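Local coordinates for latency-associated nuclear antigen (Murid herpesvirus 4, PDB 4BLG), which binds viral DNA through its C-terminal domain, the dimeric part present here, in maintaining latent infection, at the interface of chains A and B. Coordinates in Å, arbitrary orientation; residue numbers count along the deposited sequence, not the author numbering. Chains: chain A/B, Latency-associated nuclear antigen.

Contact 1: the interface of chains A and B. Residues chain A 42, 71-72, 85; chain B 66, 87, 89, 125-127.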
loop_
_atom_site.group_PDB
_atom_site.type_symbol
_atom_site.label_atom_id
_atom_site.label_comp_id
_atom_site.label_asym_id
_atom_site.label_seq_id
_atom_site.Cartn_x
_atom_site.Cartn_y
_atom_site.Cartn_z
ATOM N N MET A 42 2.010 -4.488 -5.407
ATOM C CA MET A 42 1.523 -3.179 -5.794
ATOM C C MET A 42 1.478 -3.112 -7.310
ATOM O O MET A 42 2.511 -3.220 -7.974
ATOM C CB MET A 42 2.434 -2.076 -5.253
ATOM C CG MET A 42 1.947 -0.670 -5.617
ATOM S SD MET A 42 3.003 0.635 -4.969
ATOM C CE MET A 42 2.469 0.657 -3.255
ATOM N N LEU A 71 -0.397 7.479 -5.674
ATOM C CA LEU A 71 0.898 7.646 -5.036
ATOM C C LEU A 71 1.196 9.138 -4.875
ATOM O O LEU A 71 0.750 9.960 -5.669
ATOM C CB LEU A 71 2.000 6.976 -5.845
ATOM C CG LEU A 71 1.891 5.456 -5.960
ATOM C CD1 LEU A 71 2.956 4.916 -6.907
ATOM C CD2 LEU A 71 2.004 4.804 -4.595
ATOM N N PRO A 72 1.950 9.499 -3.836
ATOM C CA PRO A 72 2.295 10.917 -3.717
ATOM C C PRO A 72 3.338 11.320 -4.751
ATOM O O PRO A 72 4.186 10.512 -5.123
ATOM C CB PRO A 72 2.877 11.019 -2.311
ATOM C CG PRO A 72 3.415 9.670 -2.021
ATOM C CD PRO A 72 2.550 8.685 -2.767
ATOM N N TYR A 85 -2.313 3.408 -7.940
ATOM C CA TYR A 85 -1.869 2.092 -7.495
ATOM C C TYR A 85 -2.979 1.358 -6.784
ATOM O O TYR A 85 -3.973 1.943 -6.399
ATOM C CB TYR A 85 -0.677 2.203 -6.540
ATOM C CG TYR A 85 -1.075 2.485 -5.104
ATOM C CD1 TYR A 85 -1.232 3.790 -4.645
ATOM C CD2 TYR A 85 -1.291 1.446 -4.203
ATOM C CE1 TYR A 85 -1.598 4.050 -3.326
ATOM C CE2 TYR A 85 -1.651 1.696 -2.888
ATOM C CZ TYR A 85 -1.805 2.998 -2.455
ATOM O OH TYR A 85 -2.163 3.243 -1.146
ATOM N N THR B 66 0.722 8.569 0.986
ATOM C CA THR B 66 -0.476 8.449 0.176
ATOM C C THR B 66 -1.649 9.123 0.871
ATOM O O THR B 66 -1.588 9.430 2.069
ATOM C CB THR B 66 -0.892 6.972 0.002
ATOM O OG1 THR B 66 -1.314 6.444 1.270
ATOM C CG2 THR B 66 0.239 6.128 -0.541
ATOM N N LEU B 87 0.102 4.799 3.361
ATOM C CA LEU B 87 1.497 4.414 3.288
ATOM C C LEU B 87 2.361 5.657 3.331
ATOM O O LEU B 87 2.064 6.646 2.660
ATOM C CB LEU B 87 1.759 3.681 1.976
ATOM C CG LEU B 87 1.209 2.257 1.877
ATOM C CD1 LEU B 87 1.224 1.794 0.429
ATOM C CD2 LEU B 87 2.029 1.328 2.750
ATOM N N PHE B 89 6.113 6.528 2.517
ATOM C CA PHE B 89 7.314 6.021 1.886
ATOM C C PHE B 89 8.547 6.715 2.418
ATOM O O PHE B 89 8.552 7.936 2.602
ATOM C CB PHE B 89 7.218 6.216 0.379
ATOM C CG PHE B 89 6.049 5.519 -0.229
ATOM C CD1 PHE B 89 6.050 4.146 -0.382
ATOM C CD2 PHE B 89 4.941 6.227 -0.626
ATOM C CE1 PHE B 89 4.972 3.504 -0.925
ATOM C CE2 PHE B 89 3.865 5.583 -1.171
ATOM C CZ PHE B 89 3.886 4.224 -1.330
ATOM N N PHE B 125 9.783 1.091 -4.191
ATOM C CA PHE B 125 8.456 1.502 -4.565
ATOM C C PHE B 125 8.464 2.265 -5.858
ATOM O O PHE B 125 9.417 2.934 -6.173
ATOM C CB PHE B 125 7.803 2.290 -3.460
ATOM C CG PHE B 125 7.382 1.455 -2.314
ATOM C CD1 PHE B 125 6.209 0.755 -2.360
ATOM C CD2 PHE B 125 8.157 1.370 -1.195
ATOM C CE1 PHE B 125 5.815 -0.019 -1.311
ATOM C CE2 PHE B 125 7.778 0.598 -0.147
ATOM C CZ PHE B 125 6.601 -0.100 -0.206
ATOM N N PRO B 126 7.400 2.154 -6.624
ATOM C CA PRO B 126 7.340 2.749 -7.950
ATOM C C PRO B 126 7.072 4.246 -7.983
ATOM O O PRO B 126 6.149 4.688 -8.597
ATOM C CB PRO B 126 6.200 1.987 -8.610
ATOM C CG PRO B 126 5.368 1.537 -7.488
ATOM C CD PRO B 126 6.320 1.195 -6.409
ATOM N N LEU B 127 7.928 5.022 -7.362
ATOM C CA LEU B 127 7.861 6.462 -7.459
ATOM C C LEU B 127 8.936 6.953 -8.417
ATOM O O LEU B 127 10.021 6.434 -8.422
ATOM C CB LEU B 127 8.064 7.046 -6.077
ATOM C CG LEU B 127 7.066 6.601 -5.019
ATOM C CD1 LEU B 127 7.661 6.494 -3.650
ATOM C CD2 LEU B 127 5.925 7.570 -4.964
#

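Contact 2: the interface of chains A and B. Residues chain A 33, 128-130; chain B 74-77.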
loop_
_atom_site.group_PDB
_atom_site.type_symbol
_atom_site.label_atom_id
_atom_site.label_comp_id
_atom_site.label_asym_id
_atom_site.label_seq_id
_atom_site.Cartn_x
_atom_site.Cartn_y
_atom_site.Cartn_z
ATOM N N PRO A 33 -9.406 -18.208 3.155
ATOM C CA PRO A 33 -8.282 -17.281 3.038
ATOM C C PRO A 33 -7.148 -17.754 3.916
ATOM O O PRO A 33 -7.382 -18.523 4.844
ATOM C CB PRO A 33 -8.852 -15.959 3.559
ATOM C CG PRO A 33 -9.948 -16.354 4.468
ATOM C CD PRO A 33 -10.524 -17.631 3.918
ATOM N N PRO A 128 -7.432 -8.514 9.584
ATOM C CA PRO A 128 -7.924 -9.381 10.662
ATOM C C PRO A 128 -7.665 -10.868 10.443
ATOM O O PRO A 128 -7.268 -11.302 9.357
ATOM C CB PRO A 128 -9.433 -9.115 10.668
ATOM C CG PRO A 128 -9.715 -8.431 9.385
ATOM C CD PRO A 128 -8.500 -7.657 9.052
ATOM N N GLU A 129 -7.912 -11.637 11.493
ATOM C CA GLU A 129 -7.656 -13.066 11.502
ATOM C C GLU A 129 -8.964 -13.795 11.806
ATOM O O GLU A 129 -9.737 -13.352 12.652
ATOM C CB GLU A 129 -6.614 -13.395 12.578
ATOM C CG GLU A 129 -6.654 -12.445 13.764
ATOM C CD GLU A 129 -5.747 -12.885 14.894
ATOM O OE1 GLU A 129 -4.628 -13.360 14.608
ATOM O OE2 GLU A 129 -6.163 -12.769 16.065
ATOM N N PRO A 130 -9.234 -14.900 11.099
ATOM C CA PRO A 130 -10.438 -15.692 11.380
ATOM C C PRO A 130 -10.217 -16.745 12.467
ATOM O O PRO A 130 -11.154 -17.067 13.201
ATOM C CB PRO A 130 -10.730 -16.354 10.031
ATOM C CG PRO A 130 -9.349 -16.537 9.410
ATOM C CD PRO A 130 -8.584 -15.292 9.834
ATOM N N VAL B 74 -11.785 -9.348 4.787
ATOM C CA VAL B 74 -11.341 -10.728 4.680
ATOM C C VAL B 74 -12.548 -11.641 4.789
ATOM O O VAL B 74 -13.241 -11.637 5.810
ATOM C CB VAL B 74 -10.355 -11.084 5.800
ATOM C CG1 VAL B 74 -9.852 -12.514 5.638
ATOM C CG2 VAL B 74 -9.194 -10.106 5.815
ATOM N N PRO B 75 -12.811 -12.432 3.740
ATOM C CA PRO B 75 -13.980 -13.309 3.796
ATOM C C PRO B 75 -13.879 -14.276 4.963
ATOM O O PRO B 75 -12.782 -14.718 5.298
ATOM C CB PRO B 75 -13.928 -14.059 2.460
ATOM C CG PRO B 75 -12.525 -13.940 1.995
ATOM C CD PRO B 75 -12.019 -12.634 2.516
ATOM N N GLY B 76 -15.011 -14.587 5.581
ATOM C CA GLY B 76 -15.044 -15.555 6.659
ATOM C C GLY B 76 -14.687 -14.955 8.002
ATOM O O GLY B 76 -14.453 -15.674 8.973
ATOM N N THR B 77 -14.632 -13.630 8.057
ATOM C CA THR B 77 -14.589 -12.925 9.327
ATOM C C THR B 77 -15.799 -12.002 9.347
ATOM O O THR B 77 -16.456 -11.800 8.324
ATOM C CB THR B 77 -13.285 -12.115 9.529
ATOM O OG1 THR B 77 -13.257 -11.006 8.623
ATOM C CG2 THR B 77 -12.053 -12.989 9.313
#

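Contact 1: the interface of chains A and B
The loop at A:Leu71 and A:Pro72 runs extended past the end of strand 84-90 of chain B at B:Phe89, while the tail B:Phe125 to B:Leu127 passes alongside A:Leu71 and bends at B:Pro126, where psi is 59°. This is part of the dimer interface of a LANA-type DNA-binding domain, whose two copies share a beta-barrel of the EBNA1/E2 kind. What meets across it is almost wholly apolar. A:Leu71 sits in the corner formed by the strand and the tail of chain B: its CD2 branch reaches the tip of the B:Phe89 ring, 3.8 Å from CZ, with the side chains roughly perpendicular. Its other methyl, CD1, points to the tail and sits 3.6 Å from the backbone O of B:Pro126. The next residue keeps to the same ring, A:Pro72 CD touching CE2 of B:Phe89 at 3.7 Å. Behind it, B:Leu127 brings its CD2 methyl up to A:Pro72 O at 3.4 Å.

A:Met42, from strand 39-45, reaches over with its first two torsions anti, then turns at the sulfur (chi3 -78°). That bend puts SD against B:Pro126, 3.6 Å from CG, and swings the CE methyl to the B:Phe125 ring, 3.8 Å from CD1. B:Phe125 in turn takes an edge of B:Phe89 over one face, near the rim, so the two aromatic rings brace each other within chain B.

At the far end A:Tyr85 presents the CE1 and OH corner of its ring, crossing B:Thr66 at about a right angle; the CG2 methyl of B:Thr66 lies 3.8 Å from the phenol OH. The polar branch of the threonine is engaged within its own chain: OG1 accepts a nearly straight hydrogen bond (171°) from B:Leu87 N at 3.0 Å, which fixes the rotation of the side chain and leaves its methyl directed at the tyrosine.

Contact 2: the interface of chains A and B
B:Val74 and A:Pro33 meet at a slant, the CG1 methyl of the valine lying 4.0 Å from ring carbon CG of the proline. The other branch is used as well: CG2 of B:Val74 faces A:Pro128 and comes within 4.0 Å of its CG, the two side chains sliding past each other in opposite directions. With CG1 anti to the backbone N (chi1 -178°), the valine spreads its two methyls toward these two prolines, which come from distant parts of chain A. A:Pro33 CG also rests against the carbonyl of B:Pro75, 3.4 Å from its O.

Farther along the turn B:Thr77 offers its methyl to the tail, CG2 lying 3.7 Å from CB of A:Pro130. A:Pro130 CB also lies 3.9 Å from the backbone O of B:Gly76. A:Glu129, between the two tail prolines, adds little: its carboxylate points away from chain B.

Behind these contacts is the turn B:Val74 to B:Thr77, closed by the threonine itself. Its hydroxyl OG1 donates a hydrogen bond to B:Val74 O at 2.9 Å, in the plane of the carbonyl and on a lone pair. That bond fixes the rotation of the side chain and leaves CG2 turned toward A:Pro130. B:Gly76 takes a positive phi of 84°, reversing the chain at this point. On the other side the tail is stiffened by its own prolines, A:Pro128 and A:Pro130, the latter the last residue modelled in chain A. The site is a small, proline-rich apolar clasp that lays the C-terminal tail of one subunit on a loop of the other and so extends the hold between the halves of the LANA dimer.

The C-alpha centres of contact 1 and contact 2 lie about 26 Å apart, on different flanks of the same two-fold interface, and both recur with the chains exchanged. They draw on the same two segments: the loop beyond strand 69-70 and the C-terminal tail. Contact 1 takes A:Leu71 and A:Pro72 against the tail of chain B through B:Leu127; contact 2 takes up the loop at B:Val74 and the tail at A:Pro128. The twin of contact 2 therefore carries on where contact 1 stops. Each subunit's tail follows the partner's loop, so the domains are joined by reciprocal strapping as well as by their strands.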